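Local coordinates for tail spike protein gp49 (Pseudomonas phage LKA1, PDB 4RU4) that probably acts as a polysaccharide lyase, the trimeric phage tailspike that degrades the O-specific polysaccharide of the Pseudomonas surface during virus entry, at residues G267-G272 with A290-I295; N242-Y247 with G272-N277; L434-Y439 with V463-K468; P397-V402 with L440-L445. One frame throughout, in Å; residues are numbered along the deposited sequence.

Contact 1 of 4, residues G267-G272 with A290-I295; sequences GGDDYG and ARRHAI. With EDO (1,2-ethanediol), chain U.
Arg291 sets CG anti to its backbone N (chi1 -173°), whereas Asp270 sets its own CG beside the backbone N (chi1 -60°); further out the arginine chain bends at chi3, and the two groups meet in a salt bridge. NE of Arg291 gives a straight bond of 2.7 Å to OD2 of Asp270, on the anti lone pair and within the guanidinium plane, although carboxylate and guanidinium stand 87° apart. The syn lone pair of the same OD2 takes Gly267 N at 2.8 Å, so two donors grip one oxygen of a buried aspartate and limit its rotation. Glycine suits position 267, where the backbone would press a side chain against the preceding carbonyl. Arg292 works on the backbone instead: its NH1, in plane, holds Asp269 O at 2.9 Å and also donates to a water that hydrogen-bonds Tyr271 OH. The rings of Tyr271 and His293 point the same way and touch rim to rim, CE1 to CD2 at 3.6 Å. Along the backbone, Asp270 O accepts Arg292 N at 3.2 Å and Gly272 N reaches His293 O at 3.0 Å. The small methyl of Ala290 fits against Gly272, its CB 3.3 Å from Gly272 N. Successive turns of a right-handed beta-helix, the pectin lyase-like fold, are joined here: the start of strand 271-276 lies parallel to the chain between strands 287-290 and 296-298, with Asn243 and Gly245 bonding the backbone of Tyr271 from the preceding turn and His327 O holding His293 ND1 from the following one.

Contact 2 of 4, residues N242-Y247 with G272-N277; sequences NNAGVY and GIIFGN
Val246 and Tyr247 pair in parallel with Ile273 and Ile274, one rung of the right-handed beta-helix on the next, at a corner where the chain bends from one face of the solenoid to another. Two backbone hydrogen bonds fix the register. Val246 N donates to Gly272 O at 2.9 Å, and Val246 O accepts Ile274 N at the same length, 2.9 Å, so that Val246 uses both its polar backbone groups on one neighbour. A weaker CA-H...O contact accompanies them, Ile273 CA lying 3.4 Å from Val246 O. The apolar contacts fall on two faces. On one, between beta-branched residues well suited to strands, Val246 CB meets Ile273 CG2 at 4.3 Å, and both side chains rest on Ile256 and Ile261. On the other, Ile274 puts CG2 between its backbone N and carbonyl carbon, and this methyl touches both Ala244 CB, at 3.9 Å, and the tyrosine ring. Glycine at 276 leaves space for that ring, Tyr247 CE1 lying 4.1 Å from Gly276 N. The hydroxyl of the tyrosine is reached through water: one molecule joins Tyr247 OH to Asn277 OD1. Over the ring face, Ile274 CG2 makes a CH-pi contact, 4.0 Å from the Tyr247 centroid and 22° off the normal.

Contact 3 of 4, residues L434-Y439 with V463-K468; sequences LSTSSY and VGSLGK
Ser438 O is gripped by two consecutive backbone donors, Gly467 N and Lys468 N, each at 2.9 Å and each in the carbonyl plane. The chain at Gly467 is pressed close against the turn, with Thr436 O 3.0 Å from its CA, and glycine suits a place with no room for a side chain. Small hydroxyls brace this type I turn, from Ser435 to Ser438. Ser435 OG accepts Ser437 N in an ST turn, while Ser435 N gives a bond of 2.9 Å to Ser438 OG. Apolar groups close the other end: Leu434 and Leu466 run side by side, their CD1 methyls 3.7 Å apart, and both rest on Leu440. One water accepts from both Leu434 N and Gly464 N. Beyond the turn, where the loops leading into strands 439-446 and 468-474 meet on successive turns of the beta-helix, Tyr439 and Lys468 form a parallel bridge, CB to CB at 4.1 Å; the extended lysine carries NZ to Gln471 and Ser500. Ser438 OG also bonds OD1 of Asp394, a ligand of the bound calcium ion. This second-shell serine, with its doubly held carbonyl and braced turn, is consistent with fixing the orientation of that carboxylate.

Contact 4 of 4, residues P397-V402 with L440-L445; sequences PGNRGV and LLRARL
Arg442 NH1 donates to Asn399 O at 2.9 Å. The bond is bent: the nitrogen lies above the carbonyl plane, 41° out of it, and the oxygen is tilted from the guanidinium plane. The same NH1 also rests against Asn399 CB at 3.5 Å, where the two side chains run alongside each other with amide and guanidinium planes 71° apart. Asparagine suits this loop position because it tolerates the positive phi found there (66°). At the base of the arginine, Arg442 CB packs 3.9 Å from Gly401 N, and glycine at 401 allows the loop to come close against the strand backbone. Val402 completes the shell, its CB 3.5 Å from Leu440 O and its CG2 4.4 Å from Leu440 CD2. Further out, an extended chain from CG to NE carries the guanidinium to Asp473, which forms a salt bridge with NE, while Asp404 OD1 accepts Gly401 N. Leu440 packs inward on Tyr456 and Ile461. Loop 397-402, which follows the calcium ligand Asp394, is thus tied to strand 439-446, on the next turn of the beta-helix, by a charged side chain bonded to a neutral carbonyl. The salt bridge to Asp473 probably offsets the arginine's charge, while NH1 bonds the loop carbonyl.

All four contacts join turns of one beta-helix, in two pairs. Contacts 1 and 2 share Gly272 and strand 271-276, which contact 2 ties to the preceding turn and contact 1 to the following one. Contacts 3 and 4 meet where Tyr439 packs on Asn399 and Gly401, and where Leu440 N probably bonds Lys468 O. Centres of contacts 1 and 4 are about 25 Å apart. Contacts 2 and 4 are buried, contact 2 being mostly backbone pairing and methyls, contact 4 combining an arginine-to-carbonyl bond with valine-leucine packing; contacts 1 and 3 are only partly buried and more polar, the first by charge, the second by hydroxyls and water. Contacts 3 and 4 lie near the calcium site.

Contact 1 of 4, residues G267-G272 with A290-I295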
# COMPACT_ATOMS: atom_id res chain seq x y z
N GLY B 267 -11.67 3.21 32.29
CA GLY B 267 -12.07 1.85 32.56
C GLY B 267 -13.33 1.46 31.82
O GLY B 267 -13.88 0.39 32.06
N GLY B 268 -13.80 2.32 30.92
CA GLY B 268 -14.92 1.97 30.07
C GLY B 268 -14.43 1.46 28.72
O GLY B 268 -13.40 0.80 28.65
N ASP B 269 -15.14 1.81 27.66
CA ASP B 269 -14.76 1.35 26.33
C ASP B 269 -13.43 1.94 25.86
O ASP B 269 -12.75 1.32 25.08
CB ASP B 269 -15.86 1.68 25.33
CG ASP B 269 -17.11 0.84 25.54
OD1 ASP B 269 -17.02 -0.23 26.20
OD2 ASP B 269 -18.16 1.24 25.02
N ASP B 270 -13.10 3.14 26.32
CA ASP B 270 -11.76 3.71 26.21
C ASP B 270 -11.15 3.65 24.79
O ASP B 270 -10.15 2.95 24.55
CB ASP B 270 -10.84 3.06 27.26
CG ASP B 270 -11.35 3.30 28.71
OD1 ASP B 270 -12.36 4.03 28.88
OD2 ASP B 270 -10.73 2.79 29.67
N TYR B 271 -11.80 4.40 23.89
CA TYR B 271 -11.38 4.55 22.49
C TYR B 271 -10.50 5.78 22.26
O TYR B 271 -10.63 6.78 22.95
CB TYR B 271 -12.59 4.75 21.59
CG TYR B 271 -13.68 3.72 21.71
CD1 TYR B 271 -13.45 2.42 21.31
CD2 TYR B 271 -14.94 4.06 22.18
CE1 TYR B 271 -14.45 1.45 21.38
CE2 TYR B 271 -15.96 3.09 22.26
CZ TYR B 271 -15.69 1.78 21.85
OH TYR B 271 -16.65 0.80 21.91
N GLY B 272 -9.65 5.71 21.25
CA GLY B 272 -8.87 6.88 20.84
C GLY B 272 -9.73 7.68 19.87
O GLY B 272 -10.25 8.73 20.22
N ALA B 290 -4.89 4.51 23.02
CA ALA B 290 -6.02 4.43 23.96
C ALA B 290 -5.88 3.15 24.76
O ALA B 290 -5.31 2.19 24.26
CB ALA B 290 -7.36 4.48 23.23
N ARG B 291 -6.37 3.13 25.99
CA ARG B 291 -6.24 1.96 26.84
C ARG B 291 -6.77 0.73 26.11
O ARG B 291 -6.08 -0.27 26.06
CB ARG B 291 -6.97 2.14 28.19
CG ARG B 291 -6.69 0.99 29.16
CD ARG B 291 -7.48 1.10 30.48
NE ARG B 291 -8.91 0.88 30.27
CZ ARG B 291 -9.52 -0.31 30.29
NH1 ARG B 291 -8.84 -1.44 30.52
NH2 ARG B 291 -10.83 -0.36 30.06
N ARG B 292 -7.96 0.81 25.51
CA ARG B 292 -8.52 -0.37 24.84
C ARG B 292 -8.33 -0.41 23.31
O ARG B 292 -7.58 -1.24 22.81
CB ARG B 292 -9.98 -0.59 25.23
CG ARG B 292 -10.10 -1.14 26.67
CD ARG B 292 -11.50 -1.51 27.04
NE ARG B 292 -11.97 -2.72 26.36
CZ ARG B 292 -12.78 -2.72 25.31
NH1 ARG B 292 -13.24 -1.57 24.76
NH2 ARG B 292 -13.14 -3.90 24.79
N HIS B 293 -9.00 0.48 22.59
CA HIS B 293 -8.90 0.48 21.14
C HIS B 293 -8.44 1.84 20.65
O HIS B 293 -9.15 2.81 20.81
CB HIS B 293 -10.26 0.22 20.52
CG HIS B 293 -10.89 -1.05 20.97
ND1 HIS B 293 -10.17 -2.21 21.18
CD2 HIS B 293 -12.18 -1.34 21.26
CE1 HIS B 293 -11.00 -3.17 21.56
NE2 HIS B 293 -12.22 -2.66 21.63
N ALA B 294 -7.26 1.90 20.05
CA ALA B 294 -6.73 3.18 19.57
C ALA B 294 -7.69 3.78 18.55
O ALA B 294 -8.03 4.95 18.60
CB ALA B 294 -5.33 2.99 18.96
N ILE B 295 -8.06 2.98 17.56
CA ILE B 295 -9.10 3.37 16.63
C ILE B 295 -10.14 2.26 16.66
O ILE B 295 -9.80 1.06 16.79
CB ILE B 295 -8.56 3.59 15.19
CG1 ILE B 295 -7.52 4.72 15.19
CG2 ILE B 295 -9.70 3.86 14.20
CD1 ILE B 295 -6.99 5.08 13.77
C1 EDO U . -20.55 -0.42 19.03
O1 EDO U . -21.44 -1.28 19.73
C2 EDO U . -19.97 0.59 20.02
O2 EDO U . -18.95 1.36 19.40
O HOH W 1 -15.48 -1.67 22.44

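Contact 2 of 4, residues N242-Y247 with G272-N277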
# COMPACT_ATOMS: atom_id res chain seq x y z
N ASN B 242 -11.00 9.22 29.63
CA ASN B 242 -12.40 8.87 29.64
C ASN B 242 -12.78 7.98 28.45
O ASN B 242 -12.04 7.04 28.11
CB ASN B 242 -13.28 10.14 29.73
CG ASN B 242 -14.63 9.88 30.42
OD1 ASN B 242 -15.54 9.27 29.84
ND2 ASN B 242 -14.77 10.36 31.65
N ASN B 243 -13.92 8.25 27.80
CA ASN B 243 -14.45 7.29 26.83
C ASN B 243 -13.93 7.36 25.40
O ASN B 243 -13.62 6.32 24.83
CB ASN B 243 -15.99 7.28 26.82
CG ASN B 243 -16.56 5.96 26.29
OD1 ASN B 243 -16.37 4.90 26.89
ND2 ASN B 243 -17.24 6.03 25.16
N ALA B 244 -13.83 8.55 24.82
CA ALA B 244 -13.39 8.68 23.41
C ALA B 244 -12.67 9.98 23.17
O ALA B 244 -13.22 11.04 23.42
CB ALA B 244 -14.56 8.57 22.46
N GLY B 245 -11.44 9.90 22.67
CA GLY B 245 -10.72 11.11 22.31
C GLY B 245 -11.49 11.88 21.25
O GLY B 245 -11.79 13.05 21.44
N VAL B 246 -11.82 11.22 20.14
CA VAL B 246 -12.59 11.82 19.05
C VAL B 246 -13.68 10.83 18.68
O VAL B 246 -13.41 9.65 18.47
CB VAL B 246 -11.70 12.08 17.81
CG1 VAL B 246 -12.52 12.68 16.67
CG2 VAL B 246 -10.56 13.03 18.16
N TYR B 247 -14.92 11.31 18.62
CA TYR B 247 -16.04 10.45 18.29
C TYR B 247 -16.80 11.07 17.13
O TYR B 247 -17.38 12.13 17.29
CB TYR B 247 -16.97 10.31 19.50
CG TYR B 247 -18.07 9.26 19.41
CD1 TYR B 247 -18.57 8.84 18.19
CD2 TYR B 247 -18.59 8.70 20.56
CE1 TYR B 247 -19.58 7.87 18.12
CE2 TYR B 247 -19.58 7.73 20.50
CZ TYR B 247 -20.08 7.33 19.27
OH TYR B 247 -21.08 6.37 19.23
N GLY B 272 -9.65 5.71 21.25
CA GLY B 272 -8.87 6.88 20.84
C GLY B 272 -9.73 7.68 19.87
O GLY B 272 -10.25 8.73 20.22
N ILE B 273 -9.86 7.18 18.64
CA ILE B 273 -10.80 7.72 17.64
C ILE B 273 -11.83 6.63 17.34
O ILE B 273 -11.46 5.48 17.06
CB ILE B 273 -10.06 8.03 16.31
CG1 ILE B 273 -8.89 8.97 16.55
CG2 ILE B 273 -11.01 8.67 15.28
CD1 ILE B 273 -7.80 8.95 15.39
N ILE B 274 -13.11 6.98 17.41
CA ILE B 274 -14.14 6.02 17.06
C ILE B 274 -15.08 6.58 16.00
O ILE B 274 -15.54 7.75 16.07
CB ILE B 274 -14.93 5.48 18.29
CG1 ILE B 274 -16.10 4.60 17.80
CG2 ILE B 274 -15.43 6.63 19.18
CD1 ILE B 274 -16.55 3.58 18.75
N PHE B 275 -15.35 5.74 15.00
CA PHE B 275 -16.30 6.07 13.94
C PHE B 275 -17.54 5.24 14.21
O PHE B 275 -17.52 4.03 14.00
CB PHE B 275 -15.73 5.73 12.55
CG PHE B 275 -14.56 6.61 12.12
CD1 PHE B 275 -13.27 6.32 12.53
CD2 PHE B 275 -14.75 7.70 11.29
CE1 PHE B 275 -12.19 7.12 12.14
CE2 PHE B 275 -13.67 8.50 10.89
CZ PHE B 275 -12.38 8.19 11.34
N GLY B 276 -18.60 5.88 14.72
CA GLY B 276 -19.84 5.18 15.02
C GLY B 276 -20.84 5.45 13.91
O GLY B 276 -21.14 6.62 13.61
N ASN B 277 -21.33 4.39 13.28
CA ASN B 277 -22.37 4.55 12.25
C ASN B 277 -21.96 5.56 11.16
O ASN B 277 -22.74 6.42 10.78
CB ASN B 277 -23.69 4.96 12.93
CG ASN B 277 -24.06 4.03 14.10
OD1 ASN B 277 -24.21 4.48 15.24
ND2 ASN B 277 -24.24 2.72 13.81
O HOH W 2 -22.78 6.49 16.67

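Contact 3 of 4, residues L434-Y439 with V463-K468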
# COMPACT_ATOMS: atom_id res chain seq x y z
N LEU B 434 6.53 -20.13 20.27
CA LEU B 434 5.40 -21.07 20.25
C LEU B 434 5.87 -22.46 20.72
O LEU B 434 7.08 -22.70 20.85
CB LEU B 434 4.80 -21.18 18.83
CG LEU B 434 4.33 -19.89 18.15
CD1 LEU B 434 3.75 -20.24 16.75
CD2 LEU B 434 3.31 -19.11 19.01
N SER B 435 4.92 -23.37 20.96
CA SER B 435 5.27 -24.76 21.30
C SER B 435 4.91 -25.71 20.17
O SER B 435 4.34 -25.30 19.14
CB SER B 435 4.56 -25.22 22.58
OG SER B 435 3.24 -25.63 22.30
N THR B 436 5.22 -27.00 20.36
CA THR B 436 4.86 -28.00 19.38
C THR B 436 3.37 -28.27 19.39
O THR B 436 2.90 -29.10 18.61
CB THR B 436 5.61 -29.32 19.62
OG1 THR B 436 5.35 -29.76 20.95
CG2 THR B 436 7.10 -29.11 19.44
N SER B 437 2.63 -27.62 20.29
CA SER B 437 1.15 -27.70 20.29
C SER B 437 0.48 -26.47 19.64
O SER B 437 -0.72 -26.47 19.39
CB SER B 437 0.59 -27.93 21.70
OG SER B 437 1.07 -29.15 22.28
N SER B 438 1.25 -25.44 19.32
CA SER B 438 0.66 -24.19 18.80
C SER B 438 0.28 -24.30 17.33
O SER B 438 0.89 -25.07 16.58
CB SER B 438 1.63 -23.02 19.01
OG SER B 438 2.11 -22.96 20.35
N TYR B 439 -0.71 -23.50 16.93
CA TYR B 439 -1.18 -23.46 15.55
C TYR B 439 -1.23 -22.01 15.05
O TYR B 439 -1.50 -21.08 15.81
CB TYR B 439 -2.57 -24.12 15.39
CG TYR B 439 -3.42 -24.02 16.65
CD1 TYR B 439 -4.20 -22.89 16.89
CD2 TYR B 439 -3.44 -25.05 17.58
CE1 TYR B 439 -4.96 -22.78 18.05
CE2 TYR B 439 -4.21 -24.95 18.75
CZ TYR B 439 -4.96 -23.82 18.97
OH TYR B 439 -5.71 -23.73 20.11
N VAL B 463 9.70 -19.27 12.97
CA VAL B 463 9.37 -19.82 14.29
C VAL B 463 10.51 -20.66 14.85
O VAL B 463 11.45 -21.02 14.11
CB VAL B 463 8.11 -20.75 14.20
CG1 VAL B 463 6.88 -19.98 13.80
CG2 VAL B 463 8.35 -21.93 13.22
N GLY B 464 10.43 -20.94 16.15
CA GLY B 464 11.21 -21.99 16.78
C GLY B 464 10.40 -23.27 16.65
O GLY B 464 10.45 -23.94 15.62
N SER B 465 9.61 -23.60 17.67
CA SER B 465 8.70 -24.74 17.57
C SER B 465 7.36 -24.30 16.96
O SER B 465 6.98 -23.12 17.00
CB SER B 465 8.46 -25.37 18.94
OG SER B 465 9.69 -25.78 19.48
N LEU B 466 6.64 -25.28 16.40
CA LEU B 466 5.31 -25.08 15.88
C LEU B 466 4.65 -26.44 15.87
O LEU B 466 5.32 -27.45 15.68
CB LEU B 466 5.35 -24.51 14.45
CG LEU B 466 4.03 -24.23 13.75
CD1 LEU B 466 3.20 -23.18 14.54
CD2 LEU B 466 4.31 -23.75 12.30
N GLY B 467 3.34 -26.46 16.12
CA GLY B 467 2.55 -27.67 15.97
C GLY B 467 1.91 -27.79 14.59
O GLY B 467 2.12 -28.78 13.88
N LYS B 468 1.14 -26.77 14.20
CA LYS B 468 0.29 -26.91 13.01
C LYS B 468 0.15 -25.58 12.30
O LYS B 468 0.29 -24.53 12.94
CB LYS B 468 -1.14 -27.34 13.38
CG LYS B 468 -1.23 -28.32 14.55
CD LYS B 468 -2.64 -28.86 14.73
CE LYS B 468 -2.72 -29.80 15.94
NZ LYS B 468 -4.11 -30.27 16.21
O HOH W 3 8.00 -20.82 17.84
O HOH W 4 9.62 -21.96 20.17

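Contact 4 of 4, residues P397-V402 with L440-L445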
# COMPACT_ATOMS: atom_id res chain seq x y z
N PRO B 397 -2.08 -21.84 24.75
CA PRO B 397 -2.60 -22.22 26.08
C PRO B 397 -3.97 -21.60 26.36
O PRO B 397 -4.75 -22.20 27.10
CB PRO B 397 -1.52 -21.70 27.05
CG PRO B 397 -0.25 -21.90 26.25
CD PRO B 397 -0.67 -21.39 24.84
N GLY B 398 -4.26 -20.44 25.77
CA GLY B 398 -5.60 -19.86 25.82
C GLY B 398 -6.54 -20.33 24.71
O GLY B 398 -7.61 -19.75 24.48
N ASN B 399 -6.15 -21.41 24.02
CA ASN B 399 -6.98 -22.02 22.98
C ASN B 399 -7.24 -21.17 21.73
O ASN B 399 -8.26 -21.34 21.06
CB ASN B 399 -8.31 -22.56 23.56
CG ASN B 399 -8.11 -23.87 24.33
OD1 ASN B 399 -7.42 -24.79 23.86
ND2 ASN B 399 -8.69 -23.96 25.51
N ARG B 400 -6.30 -20.28 21.41
CA ARG B 400 -6.46 -19.37 20.29
C ARG B 400 -5.31 -19.51 19.29
O ARG B 400 -4.18 -19.84 19.69
CB ARG B 400 -6.59 -17.91 20.79
CG ARG B 400 -7.94 -17.62 21.49
CD ARG B 400 -8.02 -16.25 22.21
NE ARG B 400 -7.10 -16.16 23.34
CZ ARG B 400 -7.06 -15.18 24.23
NH1 ARG B 400 -7.91 -14.17 24.17
NH2 ARG B 400 -6.16 -15.21 25.20
N GLY B 401 -5.58 -19.26 18.01
CA GLY B 401 -4.53 -19.27 16.99
C GLY B 401 -3.75 -17.97 17.07
O GLY B 401 -4.20 -17.03 17.75
N VAL B 402 -2.61 -17.89 16.39
CA VAL B 402 -1.91 -16.60 16.25
C VAL B 402 -2.81 -15.68 15.44
O VAL B 402 -2.95 -14.48 15.73
CB VAL B 402 -0.53 -16.78 15.56
CG1 VAL B 402 0.11 -15.40 15.23
CG2 VAL B 402 0.39 -17.66 16.45
N LEU B 440 -0.93 -21.81 13.78
CA LEU B 440 -0.88 -20.43 13.26
C LEU B 440 -2.28 -19.85 13.14
O LEU B 440 -2.52 -18.69 13.47
CB LEU B 440 -0.14 -20.36 11.94
CG LEU B 440 1.30 -20.86 12.05
CD1 LEU B 440 1.98 -20.73 10.71
CD2 LEU B 440 2.05 -20.02 13.10
N LEU B 441 -3.21 -20.66 12.65
CA LEU B 441 -4.59 -20.19 12.52
C LEU B 441 -5.54 -21.23 13.08
O LEU B 441 -5.39 -22.43 12.83
CB LEU B 441 -4.95 -19.88 11.05
CG LEU B 441 -6.37 -19.37 10.77
CD1 LEU B 441 -6.37 -18.41 9.57
CD2 LEU B 441 -7.38 -20.50 10.56
N ARG B 442 -6.52 -20.77 13.84
CA ARG B 442 -7.58 -21.66 14.31
C ARG B 442 -8.90 -21.06 13.86
O ARG B 442 -9.09 -19.85 13.97
CB ARG B 442 -7.57 -21.76 15.84
CG ARG B 442 -8.61 -22.81 16.36
CD ARG B 442 -8.47 -23.12 17.82
NE ARG B 442 -9.37 -24.22 18.21
CZ ARG B 442 -9.53 -24.66 19.46
NH1 ARG B 442 -8.89 -24.07 20.46
NH2 ARG B 442 -10.36 -25.68 19.70
N ALA B 443 -9.79 -21.91 13.35
CA ALA B 443 -11.19 -21.57 13.14
C ALA B 443 -12.01 -22.68 13.78
O ALA B 443 -11.72 -23.86 13.60
CB ALA B 443 -11.50 -21.46 11.64
N ARG B 444 -13.02 -22.30 14.55
CA ARG B 444 -13.85 -23.26 15.27
C ARG B 444 -15.31 -22.84 15.12
O ARG B 444 -15.68 -21.70 15.44
CB ARG B 444 -13.46 -23.33 16.75
CG ARG B 444 -14.31 -24.35 17.58
CD ARG B 444 -13.86 -24.40 19.05
NE ARG B 444 -14.07 -23.08 19.63
CZ ARG B 444 -15.21 -22.66 20.16
NH1 ARG B 444 -16.24 -23.49 20.28
NH2 ARG B 444 -15.28 -21.42 20.63
N LEU B 445 -16.13 -23.75 14.61
CA LEU B 445 -17.56 -23.52 14.43
C LEU B 445 -18.29 -23.62 15.76
O LEU B 445 -18.12 -24.61 16.51
CB LEU B 445 -18.15 -24.57 13.47
CG LEU B 445 -18.19 -24.32 11.95
CD1 LEU B 445 -17.07 -23.36 11.44
CD2 LEU B 445 -18.31 -25.62 11.14